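Local coordinates for protein mevalonate diphosphate decarboxylase (Legionella pneumophila, PDB 3LTO) that probably catalyses the ATP-dependent decarboxylation of mevalonate diphosphate, a step in isoprenoid and lipid biosynthesis, at residues 198-212 against 238-250. Sequence-based numbering, arbitrary orientation.
Sequences LVKTSPFYETRSERA and EFLDMHQLFKTCE
Arg208 and Arg211, one helical turn apart, share the carboxylate of Asp241, a worked example of charge pairing between helices. Arg211 takes it side-on, NE bonding OD2 at 2.6 Å and NH2 bonding OD1 at 3.0 Å, the latter on the syn lone pair. Arg208 NH1 reaches the same OD2 from the opposite face of the carboxylate plane, its guanidinium turned 87° against that plane. Glu238 completes the network: its OE1 accepts from Arg208 NH1 at 3.0 Å, while OE2 forms a salt bridge with Arg208 NH2. Lys15 N and Asn215 ND2 also bond this carboxylate, so several donors grip this buried group. Bent at chi3 (-65°), the Arg211 chain also lets NH2 meet Phe204 O and NH1 meet Thr207 OG1, tying the loop to the helix it leads into. These pairs join neighbouring antiparallel helices, 208-224 and 228-247, of the C-terminal domain, in the GHMP kinase fold. At the far end of helix 228-247 a hydroxyl relay takes over. Ser202 OG donates to Thr248 OG1 at 2.7 Å; Thr248 OG1 passes the bond on to Gln244 O, and Ser202 OG accepts from Phe204 N in an ST turn. Apolar packing lies between the two polar groups: the side chains of Leu245 and Val199 cross at about a right angle, Leu245 CB 3.6 Å from Val199 CG1, while Leu245 CD1 meets Phe204 CB and its CD2 lies 4.1 Å from Arg208 CG. One side of the Phe204 ring, CD2 and CE2, comes obliquely against the Gln244 amide, planes 33° apart, with Phe204 CD2 3.8 Å from Gln244 NE2.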
loop_
_atom_site.group_PDB
_atom_site.type_symbol
_atom_site.label_atom_id
_atom_site.label_comp_id
_atom_site.label_asym_id
_atom_site.label_seq_id
_atom_site.Cartn_x
_atom_site.Cartn_y
_atom_site.Cartn_z
ATOM N N LEU A 198 6.520 20.926 -13.244
ATOM C CA LEU A 198 6.266 22.360 -13.209
ATOM C C LEU A 198 5.151 22.811 -12.272
ATOM O O LEU A 198 5.243 23.881 -11.668
ATOM C CB LEU A 198 5.985 22.870 -14.625
ATOM C CG LEU A 198 7.139 22.699 -15.616
ATOM C CD1 LEU A 198 6.705 23.145 -17.004
ATOM C CD2 LEU A 198 8.336 23.510 -15.147
ATOM N N VAL A 199 4.112 21.996 -12.136
ATOM C CA VAL A 199 2.981 22.358 -11.287
ATOM C C VAL A 199 3.285 22.524 -9.803
ATOM O O VAL A 199 2.426 22.975 -9.048
ATOM C CB VAL A 199 1.816 21.350 -11.445
ATOM C CG1 VAL A 199 1.182 21.510 -12.811
ATOM C CG2 VAL A 199 2.322 19.932 -11.264
ATOM N N LYS A 200 4.494 22.167 -9.382
ATOM C CA LYS A 200 4.867 22.306 -7.977
ATOM C C LYS A 200 4.864 23.774 -7.548
ATOM O O LYS A 200 4.680 24.083 -6.369
ATOM C CB LYS A 200 6.255 21.701 -7.717
ATOM C CG LYS A 200 6.253 20.211 -7.398
ATOM C CD LYS A 200 6.668 19.347 -8.580
ATOM C CE LYS A 200 6.733 17.867 -8.182
ATOM N NZ LYS A 200 7.137 16.942 -9.294
ATOM N N THR A 201 5.056 24.672 -8.512
ATOM C CA THR A 201 5.084 26.103 -8.239
ATOM C C THR A 201 3.703 26.758 -8.156
ATOM O O THR A 201 3.577 27.916 -7.751
ATOM C CB THR A 201 5.924 26.844 -9.292
ATOM O OG1 THR A 201 7.282 26.394 -9.211
ATOM C CG2 THR A 201 5.900 28.342 -9.037
ATOM N N SER A 202 2.663 26.035 -8.546
ATOM C CA SER A 202 1.327 26.601 -8.461
ATOM C C SER A 202 0.940 26.728 -6.994
ATOM O O SER A 202 1.285 25.870 -6.178
ATOM C CB SER A 202 0.312 25.711 -9.166
ATOM O OG SER A 202 -0.996 26.187 -8.912
ATOM N N PRO A 203 0.215 27.796 -6.638
ATOM C CA PRO A 203 -0.207 28.007 -5.251
ATOM C C PRO A 203 -1.253 26.991 -4.826
ATOM O O PRO A 203 -1.495 26.797 -3.641
ATOM C CB PRO A 203 -0.788 29.423 -5.268
ATOM C CG PRO A 203 -0.154 30.058 -6.445
ATOM C CD PRO A 203 -0.136 28.958 -7.467
ATOM N N PHE A 204 -1.876 26.345 -5.803
ATOM C CA PHE A 204 -2.919 25.365 -5.521
ATOM C C PHE A 204 -2.401 23.932 -5.492
ATOM O O PHE A 204 -3.148 23.003 -5.183
ATOM C CB PHE A 204 -4.033 25.483 -6.565
ATOM C CG PHE A 204 -4.548 26.888 -6.751
ATOM C CD1 PHE A 204 -4.987 27.636 -5.663
ATOM C CD2 PHE A 204 -4.602 27.462 -8.019
ATOM C CE1 PHE A 204 -5.475 28.939 -5.839
ATOM C CE2 PHE A 204 -5.088 28.761 -8.201
ATOM C CZ PHE A 204 -5.525 29.500 -7.109
ATOM N N TYR A 205 -1.126 23.755 -5.810
ATOM C CA TYR A 205 -0.532 22.423 -5.828
ATOM C C TYR A 205 -0.548 21.766 -4.451
ATOM O O TYR A 205 -0.945 20.614 -4.302
ATOM C CB TYR A 205 0.898 22.505 -6.357
ATOM C CG TYR A 205 1.670 21.211 -6.267
ATOM C CD1 TYR A 205 2.374 20.878 -5.112
ATOM C CD2 TYR A 205 1.695 20.316 -7.337
ATOM C CE1 TYR A 205 3.085 19.692 -5.022
ATOM C CE2 TYR A 205 2.402 19.123 -7.257
ATOM C CZ TYR A 205 3.096 18.818 -6.097
ATOM O OH TYR A 205 3.804 17.643 -6.002
ATOM N N GLU A 206 -0.112 22.520 -3.452
ATOM C CA GLU A 206 -0.053 22.063 -2.068
ATOM C C GLU A 206 -1.345 21.405 -1.584
ATOM O O GLU A 206 -1.307 20.417 -0.846
ATOM C CB GLU A 206 0.268 23.259 -1.168
ATOM C CG GLU A 206 -0.693 24.436 -1.416
ATOM C CD GLU A 206 -0.298 25.695 -0.669
ATOM O OE1 GLU A 206 -0.361 25.685 0.578
ATOM O OE2 GLU A 206 0.084 26.688 -1.332
ATOM N N THR A 207 -2.477 21.964 -1.997
ATOM C CA THR A 207 -3.796 21.474 -1.602
ATOM C C THR A 207 -4.491 20.587 -2.647
ATOM O O THR A 207 -5.650 20.196 -2.475
ATOM C CB THR A 207 -4.725 22.660 -1.310
ATOM O OG1 THR A 207 -4.777 23.508 -2.468
ATOM C CG2 THR A 207 -4.203 23.476 -0.107
ATOM N N ARG A 208 -3.774 20.277 -3.724
ATOM C CA ARG A 208 -4.301 19.463 -4.820
ATOM C C ARG A 208 -4.805 18.055 -4.442
ATOM O O ARG A 208 -5.870 17.623 -4.899
ATOM C CB ARG A 208 -3.232 19.390 -5.922
ATOM C CG ARG A 208 -3.439 18.333 -6.981
ATOM C CD ARG A 208 -4.804 18.407 -7.646
ATOM N NE ARG A 208 -5.085 17.126 -8.285
ATOM C CZ ARG A 208 -6.294 16.674 -8.593
ATOM N NH1 ARG A 208 -7.376 17.399 -8.329
ATOM N NH2 ARG A 208 -6.417 15.472 -9.141
ATOM N N SER A 209 -4.059 17.344 -3.605
ATOM C CA SER A 209 -4.461 16.004 -3.204
ATOM C C SER A 209 -5.713 16.011 -2.332
ATOM O O SER A 209 -6.527 15.093 -2.403
ATOM C CB SER A 209 -3.310 15.299 -2.483
ATOM O OG SER A 209 -2.216 15.106 -3.367
ATOM N N GLU A 210 -5.875 17.039 -1.506
ATOM C CA GLU A 210 -7.067 17.126 -0.664
ATOM C C GLU A 210 -8.299 17.194 -1.556
ATOM O O GLU A 210 -9.295 16.519 -1.305
ATOM C CB GLU A 210 -7.019 18.371 0.225
ATOM C CG GLU A 210 -6.158 18.230 1.465
ATOM C CD GLU A 210 -5.611 19.563 1.944
ATOM O OE1 GLU A 210 -6.375 20.549 1.984
ATOM O OE2 GLU A 210 -4.414 19.622 2.286
ATOM N N ARG A 211 -8.230 18.018 -2.597
ATOM C CA ARG A 211 -9.349 18.158 -3.523
ATOM C C ARG A 211 -9.616 16.856 -4.288
ATOM O O ARG A 211 -10.771 16.467 -4.490
ATOM C CB ARG A 211 -9.081 19.296 -4.518
ATOM C CG ARG A 211 -9.022 20.681 -3.883
ATOM C CD ARG A 211 -9.107 21.781 -4.941
ATOM N NE ARG A 211 -7.951 21.791 -5.835
ATOM C CZ ARG A 211 -6.734 22.201 -5.490
ATOM N NH1 ARG A 211 -6.511 22.638 -4.263
ATOM N NH2 ARG A 211 -5.744 22.188 -6.377
ATOM N N ALA A 212 -8.544 16.185 -4.708
ATOM C CA ALA A 212 -8.659 14.931 -5.448
ATOM C C ALA A 212 -9.360 13.857 -4.619
ATOM O O ALA A 212 -10.176 13.090 -5.140
ATOM C CB ALA A 212 -7.275 14.438 -5.867
ATOM N N GLU A 238 -12.512 18.063 -11.755
ATOM C CA GLU A 238 -11.222 17.412 -11.577
ATOM C C GLU A 238 -10.168 17.775 -12.640
ATOM O O GLU A 238 -9.071 18.217 -12.289
ATOM C CB GLU A 238 -11.421 15.892 -11.512
ATOM C CG GLU A 238 -10.135 15.065 -11.521
ATOM C CD GLU A 238 -9.384 15.069 -10.194
ATOM O OE1 GLU A 238 -9.781 15.799 -9.261
ATOM O OE2 GLU A 238 -8.385 14.327 -10.090
ATOM N N PHE A 239 -10.478 17.618 -13.928
ATOM C CA PHE A 239 -9.467 17.936 -14.936
ATOM C C PHE A 239 -9.189 19.433 -15.060
ATOM O O PHE A 239 -8.066 19.841 -15.357
ATOM C CB PHE A 239 -9.819 17.307 -16.303
ATOM C CG PHE A 239 -10.786 18.104 -17.144
ATOM C CD1 PHE A 239 -10.344 19.143 -17.957
ATOM C CD2 PHE A 239 -12.137 17.773 -17.161
ATOM C CE1 PHE A 239 -11.230 19.839 -18.781
ATOM C CE2 PHE A 239 -13.034 18.462 -17.977
ATOM C CZ PHE A 239 -12.578 19.499 -18.791
ATOM N N LEU A 240 -10.195 20.259 -14.810
ATOM C CA LEU A 240 -9.987 21.700 -14.881
ATOM C C LEU A 240 -9.066 22.133 -13.737
ATOM O O LEU A 240 -8.263 23.056 -13.883
ATOM C CB LEU A 240 -11.324 22.446 -14.825
ATOM C CG LEU A 240 -12.159 22.336 -16.108
ATOM C CD1 LEU A 240 -13.477 23.092 -15.962
ATOM C CD2 LEU A 240 -11.359 22.897 -17.271
ATOM N N ASP A 241 -9.167 21.438 -12.611
ATOM C CA ASP A 241 -8.329 21.717 -11.446
ATOM C C ASP A 241 -6.883 21.546 -11.878
ATOM O O ASP A 241 -6.063 22.460 -11.763
ATOM C CB ASP A 241 -8.641 20.716 -10.332
ATOM C CG ASP A 241 -7.855 20.984 -9.056
ATOM O OD1 ASP A 241 -6.914 21.803 -9.068
ATOM O OD2 ASP A 241 -8.180 20.362 -8.031
HETATM N N MSE A 242 -6.582 20.360 -12.394
HETATM C CA MSE A 242 -5.233 20.068 -12.840
HETATM C C MSE A 242 -4.736 21.093 -13.844
HETATM O O MSE A 242 -3.652 21.637 -13.679
HETATM C CB MSE A 242 -5.150 18.670 -13.460
HETATM C CG MSE A 242 -3.775 18.336 -14.023
HETATM SE SE MSE A 242 -3.536 16.477 -14.496
HETATM C CE MSE A 242 -4.409 16.469 -16.187
ATOM N N HIS A 243 -5.521 21.363 -14.884
ATOM C CA HIS A 243 -5.085 22.325 -15.884
ATOM C C HIS A 243 -4.875 23.721 -15.328
ATOM O O HIS A 243 -4.023 24.442 -15.813
ATOM C CB HIS A 243 -6.043 22.326 -17.085
ATOM C CG HIS A 243 -5.817 21.168 -18.009
ATOM N ND1 HIS A 243 -5.101 21.281 -19.181
ATOM C CD2 HIS A 243 -6.120 19.855 -17.880
ATOM C CE1 HIS A 243 -4.970 20.088 -19.733
ATOM N NE2 HIS A 243 -5.579 19.205 -18.962
ATOM N N GLN A 244 -5.628 24.098 -14.303
ATOM C CA GLN A 244 -5.427 25.412 -13.706
ATOM C C GLN A 244 -4.026 25.439 -13.092
ATOM O O GLN A 244 -3.388 26.489 -13.026
ATOM C CB GLN A 244 -6.472 25.697 -12.620
ATOM C CG GLN A 244 -6.160 26.952 -11.813
ATOM C CD GLN A 244 -7.321 27.423 -10.952
ATOM O OE1 GLN A 244 -7.872 28.508 -11.174
ATOM N NE2 GLN A 244 -7.702 26.611 -9.964
ATOM N N LEU A 245 -3.554 24.277 -12.646
ATOM C CA LEU A 245 -2.222 24.172 -12.053
ATOM C C LEU A 245 -1.159 24.583 -13.066
ATOM O O LEU A 245 -0.223 25.301 -12.736
ATOM C CB LEU A 245 -1.958 22.738 -11.588
ATOM C CG LEU A 245 -2.006 22.373 -10.099
ATOM C CD1 LEU A 245 -3.157 23.054 -9.388
ATOM C CD2 LEU A 245 -2.110 20.852 -9.989
ATOM N N PHE A 246 -1.313 24.131 -14.304
ATOM C CA PHE A 246 -0.345 24.470 -15.340
ATOM C C PHE A 246 -0.259 25.986 -15.570
ATOM O O PHE A 246 0.832 26.550 -15.654
ATOM C CB PHE A 246 -0.697 23.781 -16.671
ATOM C CG PHE A 246 -0.970 22.298 -16.558
ATOM C CD1 PHE A 246 -0.169 21.480 -15.776
ATOM C CD2 PHE A 246 -2.017 21.714 -17.276
ATOM C CE1 PHE A 246 -0.402 20.098 -15.705
ATOM C CE2 PHE A 246 -2.260 20.341 -17.215
ATOM C CZ PHE A 246 -1.446 19.527 -16.425
ATOM N N LYS A 247 -1.404 26.653 -15.657
ATOM C CA LYS A 247 -1.392 28.090 -15.917
ATOM C C LYS A 247 -1.185 28.997 -14.710
ATOM O O LYS A 247 -1.140 30.222 -14.858
ATOM C CB LYS A 247 -2.669 28.509 -16.656
ATOM C CG LYS A 247 -3.933 28.490 -15.821
ATOM C CD LYS A 247 -5.127 28.995 -16.626
ATOM C CE LYS A 247 -6.366 29.160 -15.759
ATOM N NZ LYS A 247 -7.565 29.476 -16.575
ATOM N N THR A 248 -1.061 28.424 -13.518
ATOM C CA THR A 248 -0.827 29.251 -12.334
ATOM C C THR A 248 0.535 28.964 -11.700
ATOM O O THR A 248 0.790 29.363 -10.570
ATOM C CB THR A 248 -1.925 29.064 -11.262
ATOM O OG1 THR A 248 -2.022 27.685 -10.916
ATOM C CG2 THR A 248 -3.274 29.542 -11.777
ATOM N N CYS A 249 1.409 28.266 -12.421
ATOM C CA CYS A 249 2.737 27.982 -11.883
ATOM C C CYS A 249 3.641 29.187 -12.151
ATOM O O CYS A 249 3.179 30.220 -12.642
ATOM C CB CYS A 249 3.334 26.714 -12.510
ATOM S SG CYS A 249 3.688 26.785 -14.287
ATOM N N GLU A 250 4.921 29.046 -11.822
ATOM C CA GLU A 250 5.905 30.112 -12.007
ATOM C C GLU A 250 5.881 30.668 -13.431
ATOM O O GLU A 250 5.804 31.883 -13.634
ATOM C CB GLU A 250 7.294 29.573 -11.669
ATOM C CG GLU A 250 8.384 30.615 -11.570
ATOM C CD GLU A 250 9.573 30.102 -10.777
ATOM O OE1 GLU A 250 9.396 29.823 -9.569
ATOM O OE2 GLU A 250 10.671 29.971 -11.361
#